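Local coordinates for alpha-catenin-like protein hmp-1 (Caenorhabditis elegans, PDB 5XA5) that binds beta-catenin and actin filaments at cell junctions and is required for cell migration and cell-shape change as the embryo encloses and elongates, at residues I144-I149 with R191-D196; I104-D109 with R120-N125; I164-D167 with K171-D174; F71-C76 with R84-L89. All coordinates share one frame; numbering follows the deposited sequence.

How the interactions relate
Interactions 1 and 4 are the buried pair among four contacts in the N-terminal, vinculin-family part of a longer protein. Their centres lie about 16 Å apart, and they touch where Ile-144 packs on Cys-76, Ala-85 and Leu-89. Interaction 4 is wholly apolar, whereas interaction 1 carries a buried guanidinium. Interactions 2 and 3 lie about 64 Å apart between centres on opposite sides of the chain's centre, each only partly buried: small residues at the first, a surface salt bridge over an apolar patch at the second. Helix 117-165 runs through interactions 1, 2 and 3; helix 83-112 serves 2 and 4, and helix 169-196 serves 1 and 3.

Interaction 1: I144-I149 with R191-D196; sequences IDVKVI and RRRAID
Arg-193 reaches Val-146 by a chain that leaves with CG opposite the backbone N (chi1 -179°), bends once at chi2 (61°) and then runs straight to the guanidinium. Val-146, for its part, turns CG2 opposite its own carbonyl carbon, which sets that methyl over one face of the guanidinium. The methyl sits 3.3 Å above the plane and off-centre toward the rim. The closest pair is accordingly Val-146 CG2 with Arg-193 NH2, at 3.3 Å. The valine branch stands roughly perpendicular to the arginine chain, and the fit is snug for a methyl on a flat group. Lower on the arginine, Ile-149 CD1 lies against Arg-193 CB at 4.1 Å, so the aliphatic root is covered as well as the charged end. The charge itself is answered from outside these six-residue segments: NH1 forms a salt bridge with Asp-142 OD1, one turn before Val-146, while Asp-145, whose OD2 is 6.4 Å from Arg-193 NH1, has both oxygens held by the backbone of a chain of another protein. A leucine here, lacking the guanidinium, would probably leave Asp-142 without its cationic mate and the Val-146 methyl without a flat surface to rest on. The contact lies near the middle of the chain and joins helices 117-165 and 169-196, successive helices of the all-helical vinculin/alpha-catenin fold; Leu-258 of helix 234-258 touches Val-146, Ile-149 and Arg-193 alike, and Leu-206 of helix 200-229 also packs on the arginine.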
loop_
_atom_site.group_PDB
_atom_site.type_symbol
_atom_site.label_atom_id
_atom_site.label_comp_id
_atom_site.label_asym_id
_atom_site.label_seq_id
_atom_site.Cartn_x
_atom_site.Cartn_y
_atom_site.Cartn_z
ATOM N N ILE A 144 -4.117 -2.822 0.252
ATOM C CA ILE A 144 -3.714 -4.219 0.446
ATOM C C ILE A 144 -2.428 -4.261 1.267
ATOM O O ILE A 144 -2.243 -5.102 2.141
ATOM C CB ILE A 144 -3.499 -4.946 -0.903
ATOM C CG1 ILE A 144 -4.779 -4.909 -1.738
ATOM C CG2 ILE A 144 -3.046 -6.375 -0.676
ATOM C CD1 ILE A 144 -6.017 -5.299 -0.969
ATOM N N ASP A 145 -1.533 -3.318 0.992
ATOM C CA ASP A 145 -0.345 -3.160 1.812
ATOM C C ASP A 145 -0.739 -2.930 3.285
ATOM O O ASP A 145 -0.066 -3.412 4.193
ATOM C CB ASP A 145 0.523 -1.991 1.291
ATOM C CG ASP A 145 1.205 -2.302 -0.046
ATOM O OD1 ASP A 145 1.359 -3.497 -0.379
ATOM O OD2 ASP A 145 1.584 -1.337 -0.766
ATOM N N VAL A 146 -1.837 -2.209 3.518
ATOM C CA VAL A 146 -2.291 -1.960 4.884
ATOM C C VAL A 146 -2.828 -3.259 5.491
ATOM O O VAL A 146 -2.584 -3.541 6.667
ATOM C CB VAL A 146 -3.373 -0.861 4.931
ATOM C CG1 VAL A 146 -4.142 -0.906 6.262
ATOM C CG2 VAL A 146 -2.735 0.493 4.714
ATOM N N LYS A 147 -3.534 -4.055 4.685
ATOM C CA LYS A 147 -4.086 -5.324 5.167
ATOM C C LYS A 147 -2.981 -6.252 5.634
ATOM O O LYS A 147 -3.164 -7.040 6.569
ATOM C CB LYS A 147 -4.916 -6.010 4.081
ATOM C CG LYS A 147 -6.332 -5.487 3.970
ATOM C CD LYS A 147 -7.187 -6.373 3.080
ATOM C CE LYS A 147 -8.663 -6.022 3.230
ATOM N NZ LYS A 147 -9.521 -6.806 2.301
ATOM N N VAL A 148 -1.836 -6.176 4.968
ATOM C CA VAL A 148 -0.673 -6.945 5.394
ATOM C C VAL A 148 -0.202 -6.524 6.788
ATOM O O VAL A 148 0.133 -7.377 7.617
ATOM C CB VAL A 148 0.463 -6.817 4.371
ATOM C CG1 VAL A 148 1.761 -7.408 4.902
ATOM C CG2 VAL A 148 0.061 -7.501 3.073
ATOM N N ILE A 149 -0.201 -5.224 7.073
ATOM C CA ILE A 149 0.176 -4.758 8.394
ATOM C C ILE A 149 -0.841 -5.245 9.421
ATOM O O ILE A 149 -0.466 -5.703 10.504
ATOM C CB ILE A 149 0.272 -3.235 8.460
ATOM C CG1 ILE A 149 1.234 -2.743 7.390
ATOM C CG2 ILE A 149 0.783 -2.812 9.827
ATOM C CD1 ILE A 149 1.428 -1.255 7.397
ATOM N N ARG A 191 6.278 2.102 12.177
ATOM C CA ARG A 191 7.027 3.362 12.142
ATOM C C ARG A 191 7.129 3.894 10.719
ATOM O O ARG A 191 7.003 5.107 10.486
ATOM C CB ARG A 191 8.419 3.167 12.739
ATOM C CG ARG A 191 8.445 3.193 14.248
ATOM C CD ARG A 191 9.820 2.839 14.777
ATOM N NE ARG A 191 9.866 2.892 16.234
ATOM C CZ ARG A 191 10.765 3.587 16.924
ATOM N NH1 ARG A 191 11.693 4.286 16.285
ATOM N NH2 ARG A 191 10.736 3.585 18.249
ATOM N N ARG A 192 7.373 3.000 9.769
ATOM C CA ARG A 192 7.489 3.419 8.368
ATOM C C ARG A 192 6.141 3.884 7.839
ATOM O O ARG A 192 6.072 4.876 7.108
ATOM C CB ARG A 192 8.048 2.295 7.496
ATOM C CG ARG A 192 9.469 1.895 7.872
ATOM C CD ARG A 192 9.996 0.757 7.008
ATOM N NE ARG A 192 10.417 1.215 5.688
ATOM C CZ ARG A 192 9.926 0.759 4.541
ATOM N NH1 ARG A 192 8.987 -0.177 4.543
ATOM N NH2 ARG A 192 10.378 1.240 3.391
ATOM N N ARG A 193 5.075 3.186 8.227
ATOM C CA ARG A 193 3.734 3.604 7.836
ATOM C C ARG A 193 3.426 4.993 8.384
ATOM O O ARG A 193 2.839 5.836 7.694
ATOM C CB ARG A 193 2.686 2.586 8.320
ATOM C CG ARG A 193 1.267 2.942 7.930
ATOM C CD ARG A 193 1.167 2.976 6.431
ATOM N NE ARG A 193 -0.190 3.275 5.995
ATOM C CZ ARG A 193 -0.545 3.318 4.713
ATOM N NH1 ARG A 193 0.358 3.074 3.770
ATOM N NH2 ARG A 193 -1.787 3.629 4.380
ATOM N N ALA A 194 3.813 5.235 9.635
ATOM C CA ALA A 194 3.560 6.524 10.250
ATOM C C ALA A 194 4.204 7.663 9.463
ATOM O O ALA A 194 3.593 8.707 9.276
ATOM C CB ALA A 194 4.060 6.522 11.681
ATOM N N ILE A 195 5.435 7.457 9.008
ATOM C CA ILE A 195 6.153 8.457 8.204
ATOM C C ILE A 195 5.446 8.733 6.860
ATOM O O ILE A 195 5.486 9.850 6.330
ATOM C CB ILE A 195 7.614 7.983 7.954
ATOM C CG1 ILE A 195 8.415 8.051 9.254
ATOM C CG2 ILE A 195 8.300 8.800 6.860
ATOM C CD1 ILE A 195 9.805 7.476 9.136
ATOM N N ASP A 196 4.773 7.717 6.331
ATOM C CA ASP A 196 4.121 7.816 5.029
ATOM C C ASP A 196 2.669 8.302 5.138
ATOM O O ASP A 196 2.024 8.540 4.121
ATOM C CB ASP A 196 4.179 6.447 4.334
ATOM C CG ASP A 196 3.830 6.501 2.851
ATOM O OD1 ASP A 196 4.151 7.501 2.170
ATOM O OD2 ASP A 196 3.248 5.511 2.358
#

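Interaction 2: I104-D109 with R120-N125; sequences IQTGRD and RAIATN
Thr-106 opens the contact from helix 83-112, meeting both Ile-122 and Ala-123 on helix 117-165. Its chi1 of 56° places OG1 between the backbone N and the carbonyl carbon, leaving the methyl to face Ile-122: Thr-106 CG2 and Ile-122 CG2 touch at 3.8 Å, one side chain lying square across the other. The hydroxyl turns to the other neighbour, with Thr-106 OG1 lying 3.8 Å from Ala-123 CA. Its polar needs are met elsewhere, by hydrogen bonds to Val-102 O, a turn back in its own helix, and to Ser-126 OG on the facing one. Even the threonine backbone takes part, for Ala-123 CB rests 3.8 Å from Thr-106 O. Next comes Gly-107, whose CA lies 4.3 Å from Ala-123 CB, so that a bare backbone meets a single methyl. Small groups on both sides are consistent with how close the helices come: the CA atoms of Thr-106 and Ala-123 are 5.1 Å apart, and the axes of segments 104-109 and 120-125 approach to 8.4 Å, their N-to-C directions 156° apart. Beyond the interface, Thr-124 OG1 donates to Arg-120 O within its own helix, above the carbonyl plane, and this oxygen also accepts from Thr-124 N. Near the turn that connects them, helices 83-112 and 117-165 thus form a close antiparallel helical hairpin, a recurring element of the helical bundles of the vinculin/alpha-catenin family.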
loop_
_atom_site.group_PDB
_atom_site.type_symbol
_atom_site.label_atom_id
_atom_site.label_comp_id
_atom_site.label_asym_id
_atom_site.label_seq_id
_atom_site.Cartn_x
_atom_site.Cartn_y
_atom_site.Cartn_z
ATOM N N ILE A 104 -3.011 2.912 -26.709
ATOM C CA ILE A 104 -2.102 2.524 -27.786
ATOM C C ILE A 104 -2.772 2.696 -29.149
ATOM O O ILE A 104 -2.138 3.142 -30.110
ATOM C CB ILE A 104 -1.608 1.071 -27.613
ATOM C CG1 ILE A 104 -0.689 0.979 -26.392
ATOM C CG2 ILE A 104 -0.863 0.596 -28.862
ATOM C CD1 ILE A 104 -0.331 -0.437 -25.985
ATOM N N GLN A 105 -4.059 2.371 -29.225
ATOM C CA GLN A 105 -4.801 2.539 -30.474
ATOM C C GLN A 105 -5.044 4.002 -30.839
ATOM O O GLN A 105 -4.725 4.428 -31.953
ATOM C CB GLN A 105 -6.142 1.804 -30.403
ATOM C CG GLN A 105 -6.115 0.393 -30.970
ATOM C CD GLN A 105 -5.740 0.358 -32.445
ATOM O OE1 GLN A 105 -6.010 1.302 -33.192
ATOM N NE2 GLN A 105 -5.112 -0.733 -32.869
ATOM N N THR A 106 -5.612 4.771 -29.912
ATOM C CA THR A 106 -5.935 6.165 -30.207
ATOM C C THR A 106 -4.659 6.969 -30.329
ATOM O O THR A 106 -4.591 7.941 -31.080
ATOM C CB THR A 106 -6.813 6.813 -29.131
ATOM O OG1 THR A 106 -6.176 6.693 -27.855
ATOM C CG2 THR A 106 -8.176 6.136 -29.081
ATOM N N GLY A 107 -3.651 6.579 -29.554
ATOM C CA GLY A 107 -2.358 7.224 -29.638
ATOM C C GLY A 107 -1.763 7.035 -31.017
ATOM O O GLY A 107 -1.207 7.967 -31.598
ATOM N N ARG A 108 -1.894 5.823 -31.545
ATOM C CA ARG A 108 -1.377 5.528 -32.873
ATOM C C ARG A 108 -2.132 6.334 -33.923
ATOM O O ARG A 108 -1.530 6.873 -34.848
ATOM C CB ARG A 108 -1.476 4.032 -33.183
ATOM C CG ARG A 108 -0.628 3.593 -34.379
ATOM C CD ARG A 108 -1.062 2.230 -34.893
ATOM N NE ARG A 108 -1.176 1.251 -33.815
ATOM C CZ ARG A 108 -0.153 0.579 -33.300
ATOM N NH1 ARG A 108 1.075 0.777 -33.763
ATOM N NH2 ARG A 108 -0.354 -0.291 -32.318
ATOM N N ASP A 109 -3.451 6.411 -33.764
ATOM C CA ASP A 109 -4.292 7.210 -34.654
ATOM C C ASP A 109 -3.836 8.661 -34.663
ATOM O O ASP A 109 -3.782 9.306 -35.710
ATOM C CB ASP A 109 -5.761 7.130 -34.231
ATOM C CG ASP A 109 -6.319 5.724 -34.321
ATOM O OD1 ASP A 109 -5.786 4.918 -35.113
ATOM O OD2 ASP A 109 -7.293 5.429 -33.597
ATOM N N ARG A 120 -6.063 14.399 -31.472
ATOM C CA ARG A 120 -5.223 14.726 -30.316
ATOM C C ARG A 120 -6.066 14.692 -29.050
ATOM O O ARG A 120 -5.664 14.128 -28.027
ATOM C CB ARG A 120 -4.558 16.099 -30.480
ATOM C CG ARG A 120 -3.693 16.480 -29.281
ATOM C CD ARG A 120 -3.079 17.865 -29.421
ATOM N NE ARG A 120 -2.114 17.941 -30.514
ATOM C CZ ARG A 120 -0.829 17.636 -30.375
ATOM N NH1 ARG A 120 -0.383 17.201 -29.203
ATOM N NH2 ARG A 120 0.002 17.734 -31.404
ATOM N N ALA A 121 -7.251 15.289 -29.131
ATOM C CA ALA A 121 -8.177 15.328 -28.006
ATOM C C ALA A 121 -8.594 13.927 -27.566
ATOM O O ALA A 121 -8.646 13.637 -26.367
ATOM C CB ALA A 121 -9.404 16.161 -28.370
ATOM N N ILE A 122 -8.881 13.058 -28.531
ATOM C CA ILE A 122 -9.284 11.689 -28.219
ATOM C C ILE A 122 -8.141 10.919 -27.553
ATOM O O ILE A 122 -8.355 10.201 -26.572
ATOM C CB ILE A 122 -9.752 10.938 -29.479
ATOM C CG1 ILE A 122 -11.065 11.537 -29.976
ATOM C CG2 ILE A 122 -9.941 9.458 -29.172
ATOM C CD1 ILE A 122 -11.567 10.935 -31.274
ATOM N N ALA A 123 -6.928 11.083 -28.081
ATOM C CA ALA A 123 -5.745 10.452 -27.493
ATOM C C ALA A 123 -5.474 10.976 -26.078
ATOM O O ALA A 123 -5.080 10.219 -25.188
ATOM C CB ALA A 123 -4.529 10.676 -28.391
ATOM N N THR A 124 -5.673 12.277 -25.883
ATOM C CA THR A 124 -5.491 12.901 -24.573
ATOM C C THR A 124 -6.506 12.362 -23.569
ATOM O O THR A 124 -6.176 12.095 -22.406
ATOM C CB THR A 124 -5.614 14.433 -24.665
ATOM O OG1 THR A 124 -4.655 14.933 -25.606
ATOM C CG2 THR A 124 -5.378 15.085 -23.311
ATOM N N ASN A 125 -7.746 12.205 -24.017
ATOM C CA ASN A 125 -8.779 11.593 -23.191
ATOM C C ASN A 125 -8.429 10.144 -22.838
ATOM O O ASN A 125 -8.630 9.705 -21.700
ATOM C CB ASN A 125 -10.131 11.659 -23.905
ATOM C CG ASN A 125 -11.285 11.295 -22.996
ATOM O OD1 ASN A 125 -11.655 12.061 -22.106
ATOM N ND2 ASN A 125 -11.859 10.121 -23.213
#

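Interaction 3: I164-D167 with K171-D174; sequences IEAD and KVDD
Asp-167 OD1 receives a hydrogen bond from Lys-171 NZ at 3.0 Å, the one salt bridge across this contact, which spans the tight turn of an antiparallel helical hairpin between helices 117-165 and 169-196. The ammonium approaches OD1 on its syn side, 20° out of the carboxylate plane, and the pairing is one-sided: NZ of Lys-171 is 4.0 Å from Asp-167 OD2. The torsions make this reach possible. Asp-167 starts with CB pointing away from the second helix, but a chi1 of 58° tucks CG between the backbone N and the carbonyl carbon and brings the carboxylate back, while Lys-171 is extended beyond CG and lies obliquely across it. Both residues are exposed, so water probably weakens the attraction between the charges. Ala-166 is the first residue to leave helical geometry after helix 117-165, and its methyl turns toward the next helix beneath the charged pair. There it meets the root of the lysine, and Val-172 beside it, which itself is buried against Tyr-221, Thr-224 and Val-228 of helix 200-229. At the start of helix 169-196, Thr-168 OG1 is hydrogen-bonded to Lys-171 N. At the middle of the apolar patch is the Ala-166 methyl, CB, which lies 3.8 Å from Lys-171 CB and likewise 3.8 Å from Val-172 CG2.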
loop_
_atom_site.group_PDB
_atom_site.type_symbol
_atom_site.label_atom_id
_atom_site.label_comp_id
_atom_site.label_asym_id
_atom_site.label_seq_id
_atom_site.Cartn_x
_atom_site.Cartn_y
_atom_site.Cartn_z
ATOM N N ILE A 164 -1.290 -15.436 27.484
ATOM C CA ILE A 164 -2.210 -15.227 28.591
ATOM C C ILE A 164 -2.824 -16.555 29.023
ATOM O O ILE A 164 -3.084 -16.787 30.219
ATOM C CB ILE A 164 -3.314 -14.223 28.172
ATOM C CG1 ILE A 164 -2.686 -12.844 27.960
ATOM C CG2 ILE A 164 -4.431 -14.172 29.206
ATOM C CD1 ILE A 164 -3.602 -11.841 27.266
ATOM N N GLU A 165 -3.060 -17.443 28.057
ATOM C CA GLU A 165 -3.708 -18.723 28.358
ATOM C C GLU A 165 -2.739 -19.815 28.805
ATOM O O GLU A 165 -3.170 -20.851 29.320
ATOM C CB GLU A 165 -4.482 -19.223 27.135
ATOM C CG GLU A 165 -5.641 -18.354 26.750
ATOM C CD GLU A 165 -6.724 -18.333 27.802
ATOM O OE1 GLU A 165 -6.978 -19.390 28.429
ATOM O OE2 GLU A 165 -7.308 -17.249 28.002
ATOM N N ALA A 166 -1.440 -19.591 28.622
ATOM C CA ALA A 166 -0.442 -20.623 28.911
ATOM C C ALA A 166 -0.510 -21.069 30.352
ATOM O O ALA A 166 -0.731 -20.259 31.249
ATOM C CB ALA A 166 0.973 -20.121 28.588
ATOM N N ASP A 167 -0.309 -22.366 30.561
ATOM C CA ASP A 167 -0.484 -22.948 31.881
ATOM C C ASP A 167 0.839 -23.345 32.512
ATOM O O ASP A 167 0.855 -23.911 33.601
ATOM C CB ASP A 167 -1.411 -24.170 31.812
ATOM C CG ASP A 167 -0.904 -25.247 30.857
ATOM O OD1 ASP A 167 0.046 -24.981 30.091
ATOM O OD2 ASP A 167 -1.464 -26.365 30.873
ATOM N N LYS A 171 6.036 -22.468 28.796
ATOM C CA LYS A 171 5.223 -21.964 27.687
ATOM C C LYS A 171 5.205 -20.438 27.659
ATOM O O LYS A 171 5.271 -19.842 26.591
ATOM C CB LYS A 171 3.783 -22.488 27.764
ATOM C CG LYS A 171 3.587 -23.857 27.140
ATOM C CD LYS A 171 2.164 -24.349 27.364
ATOM C CE LYS A 171 2.034 -25.847 27.141
ATOM N NZ LYS A 171 0.655 -26.304 27.470
ATOM N N VAL A 172 5.102 -19.801 28.827
ATOM C CA VAL A 172 5.057 -18.345 28.861
ATOM C C VAL A 172 6.359 -17.755 28.303
ATOM O O VAL A 172 6.345 -16.819 27.500
ATOM C CB VAL A 172 4.809 -17.814 30.289
ATOM C CG1 VAL A 172 4.956 -16.289 30.292
ATOM C CG2 VAL A 172 3.406 -18.235 30.783
ATOM N N ASP A 173 7.485 -18.317 28.708
ATOM C CA ASP A 173 8.772 -17.850 28.162
ATOM C C ASP A 173 8.908 -18.083 26.663
ATOM O O ASP A 173 9.392 -17.215 25.939
ATOM C CB ASP A 173 9.930 -18.537 28.879
ATOM C CG ASP A 173 10.196 -17.957 30.248
ATOM O OD1 ASP A 173 9.651 -16.881 30.570
ATOM O OD2 ASP A 173 10.967 -18.581 31.007
ATOM N N ASP A 174 8.493 -19.259 26.192
ATOM C CA ASP A 174 8.617 -19.567 24.765
ATOM C C ASP A 174 7.705 -18.682 23.931
ATOM O O ASP A 174 8.086 -18.204 22.862
ATOM C CB ASP A 174 8.306 -21.037 24.488
ATOM C CG ASP A 174 9.388 -21.971 25.002
ATOM O OD1 ASP A 174 10.525 -21.499 25.222
ATOM O OD2 ASP A 174 9.104 -23.177 25.167
#

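Interaction 4: F71-C76 with R84-L89; sequences FAISKC and RAIDLL
Apolar packing carries this contact, and Ile-73 meets two partners with its two branches. Its CG2 methyl meets Ile-86 CG2 at 3.8 Å, while the longer branch passes Leu-89, with Ile-73 CD1 at 3.8 Å from Leu-89 CB. In both pairs the side chains run antiparallel alongside one another. Ile-73 directs CG1 opposite its carbonyl carbon (chi1 -67°), which sends the two branches to different partners one turn apart on helix 83-112. Cys-76 adds a looser touch, its CB lying 4.3 Å from Ile-86 CD1. An alanine at Ile-73 would probably open a gap between the two helices, leaving Ile-86 CG2 and Leu-89 CB without their facing methyls. Polar bonds run within each segment rather than between them; at the end of helix 51-74, Ser-74 OG donates to Phe-71 O at 2.8 Å, and Cys-76 N to Ile-73 O at 3.2 Å. Ile-144 of helix 117-165 packs on both Cys-76 and Leu-89, and an apolar side chain from a chain of another protein also rests on Leu-89. Helices 51-74 and 83-112, joined by a short loop, here form an antiparallel hairpin with a hydrophobic seam, as in the helical bundles of the vinculin/alpha-catenin family.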
loop_
_atom_site.group_PDB
_atom_site.type_symbol
_atom_site.label_atom_id
_atom_site.label_comp_id
_atom_site.label_asym_id
_atom_site.label_seq_id
_atom_site.Cartn_x
_atom_site.Cartn_y
_atom_site.Cartn_z
ATOM N N PHE A 71 3.825 -9.660 -10.818
ATOM C CA PHE A 71 4.829 -10.179 -9.901
ATOM C C PHE A 71 4.569 -9.677 -8.478
ATOM O O PHE A 71 4.597 -10.459 -7.521
ATOM C CB PHE A 71 6.227 -9.772 -10.368
ATOM C CG PHE A 71 7.336 -10.291 -9.498
ATOM C CD1 PHE A 71 7.737 -11.612 -9.588
ATOM C CD2 PHE A 71 7.993 -9.454 -8.612
ATOM C CE1 PHE A 71 8.761 -12.096 -8.802
ATOM C CE2 PHE A 71 9.021 -9.931 -7.822
ATOM C CZ PHE A 71 9.406 -11.254 -7.920
ATOM N N ALA A 72 4.306 -8.376 -8.355
ATOM C CA ALA A 72 4.053 -7.746 -7.054
ATOM C C ALA A 72 2.867 -8.395 -6.353
ATOM O O ALA A 72 2.906 -8.655 -5.144
ATOM C CB ALA A 72 3.815 -6.234 -7.223
ATOM N N ILE A 73 1.815 -8.663 -7.119
ATOM C CA ILE A 73 0.605 -9.270 -6.575
ATOM C C ILE A 73 0.880 -10.708 -6.117
ATOM O O ILE A 73 0.418 -11.128 -5.051
ATOM C CB ILE A 73 -0.548 -9.262 -7.610
ATOM C CG1 ILE A 73 -1.022 -7.833 -7.906
ATOM C CG2 ILE A 73 -1.726 -10.074 -7.107
ATOM C CD1 ILE A 73 -1.949 -7.750 -9.135
ATOM N N SER A 74 1.645 -11.452 -6.914
ATOM C CA SER A 74 1.937 -12.849 -6.599
ATOM C C SER A 74 2.790 -13.013 -5.341
ATOM O O SER A 74 2.747 -14.054 -4.689
ATOM C CB SER A 74 2.632 -13.526 -7.787
ATOM O OG SER A 74 3.991 -13.134 -7.877
ATOM N N LYS A 75 3.556 -11.987 -4.997
ATOM C CA LYS A 75 4.433 -12.049 -3.836
ATOM C C LYS A 75 3.768 -11.487 -2.582
ATOM O O LYS A 75 4.348 -11.540 -1.494
ATOM C CB LYS A 75 5.736 -11.293 -4.106
ATOM C CG LYS A 75 6.930 -12.198 -4.345
ATOM C CD LYS A 75 8.246 -11.473 -4.088
ATOM C CE LYS A 75 9.423 -12.248 -4.668
ATOM N NZ LYS A 75 9.123 -13.698 -4.831
ATOM N N CYS A 76 2.556 -10.957 -2.733
ATOM C CA CYS A 76 1.863 -10.329 -1.611
ATOM C C CYS A 76 1.601 -11.352 -0.522
ATOM O O CYS A 76 0.968 -12.374 -0.774
ATOM C CB CYS A 76 0.547 -9.694 -2.051
ATOM S SG CYS A 76 -0.418 -9.021 -0.662
ATOM N N ARG A 84 -10.281 -12.465 -2.042
ATOM C CA ARG A 84 -11.003 -11.352 -2.650
ATOM C C ARG A 84 -10.122 -10.126 -2.823
ATOM O O ARG A 84 -10.364 -9.323 -3.718
ATOM C CB ARG A 84 -12.243 -10.943 -1.839
ATOM C CG ARG A 84 -13.405 -11.926 -1.757
ATOM C CD ARG A 84 -14.561 -11.336 -0.956
ATOM N NE ARG A 84 -14.448 -11.616 0.451
ATOM C CZ ARG A 84 -15.164 -12.569 1.027
ATOM N NH1 ARG A 84 -16.106 -13.238 0.334
ATOM N NH2 ARG A 84 -15.012 -12.829 2.307
ATOM N N ALA A 85 -9.124 -9.970 -1.959
ATOM C CA ALA A 85 -8.216 -8.840 -2.063
ATOM C C ALA A 85 -7.384 -8.978 -3.330
ATOM O O ALA A 85 -7.248 -8.027 -4.100
ATOM C CB ALA A 85 -7.332 -8.757 -0.834
ATOM N N ILE A 86 -6.818 -10.164 -3.530
ATOM C CA ILE A 86 -6.047 -10.458 -4.729
ATOM C C ILE A 86 -6.909 -10.325 -5.985
ATOM O O ILE A 86 -6.425 -9.893 -7.032
ATOM C CB ILE A 86 -5.433 -11.870 -4.666
ATOM C CG1 ILE A 86 -4.559 -12.013 -3.417
ATOM C CG2 ILE A 86 -4.640 -12.183 -5.927
ATOM C CD1 ILE A 86 -3.238 -11.271 -3.495
ATOM N N ASP A 87 -8.185 -10.691 -5.878
ATOM C CA ASP A 87 -9.116 -10.553 -7.000
ATOM C C ASP A 87 -9.324 -9.095 -7.406
ATOM O O ASP A 87 -9.396 -8.781 -8.592
ATOM C CB ASP A 87 -10.467 -11.184 -6.664
ATOM C CG ASP A 87 -10.389 -12.688 -6.534
ATOM O OD1 ASP A 87 -9.267 -13.234 -6.577
ATOM O OD2 ASP A 87 -11.453 -13.326 -6.388
ATOM N N LEU A 88 -9.430 -8.208 -6.423
ATOM C CA LEU A 88 -9.580 -6.789 -6.714
ATOM C C LEU A 88 -8.339 -6.260 -7.418
ATOM O O LEU A 88 -8.439 -5.465 -8.354
ATOM C CB LEU A 88 -9.841 -5.994 -5.434
ATOM C CG LEU A 88 -11.277 -6.039 -4.914
ATOM C CD1 LEU A 88 -11.320 -5.625 -3.455
ATOM C CD2 LEU A 88 -12.169 -5.144 -5.756
ATOM N N LEU A 89 -7.175 -6.712 -6.959
ATOM C CA LEU A 89 -5.899 -6.279 -7.524
ATOM C C LEU A 89 -5.784 -6.686 -8.979
ATOM O O LEU A 89 -5.344 -5.901 -9.812
ATOM C CB LEU A 89 -4.726 -6.858 -6.733
ATOM C CG LEU A 89 -4.400 -6.123 -5.435
ATOM C CD1 LEU A 89 -3.533 -6.973 -4.518
ATOM C CD2 LEU A 89 -3.702 -4.828 -5.762
#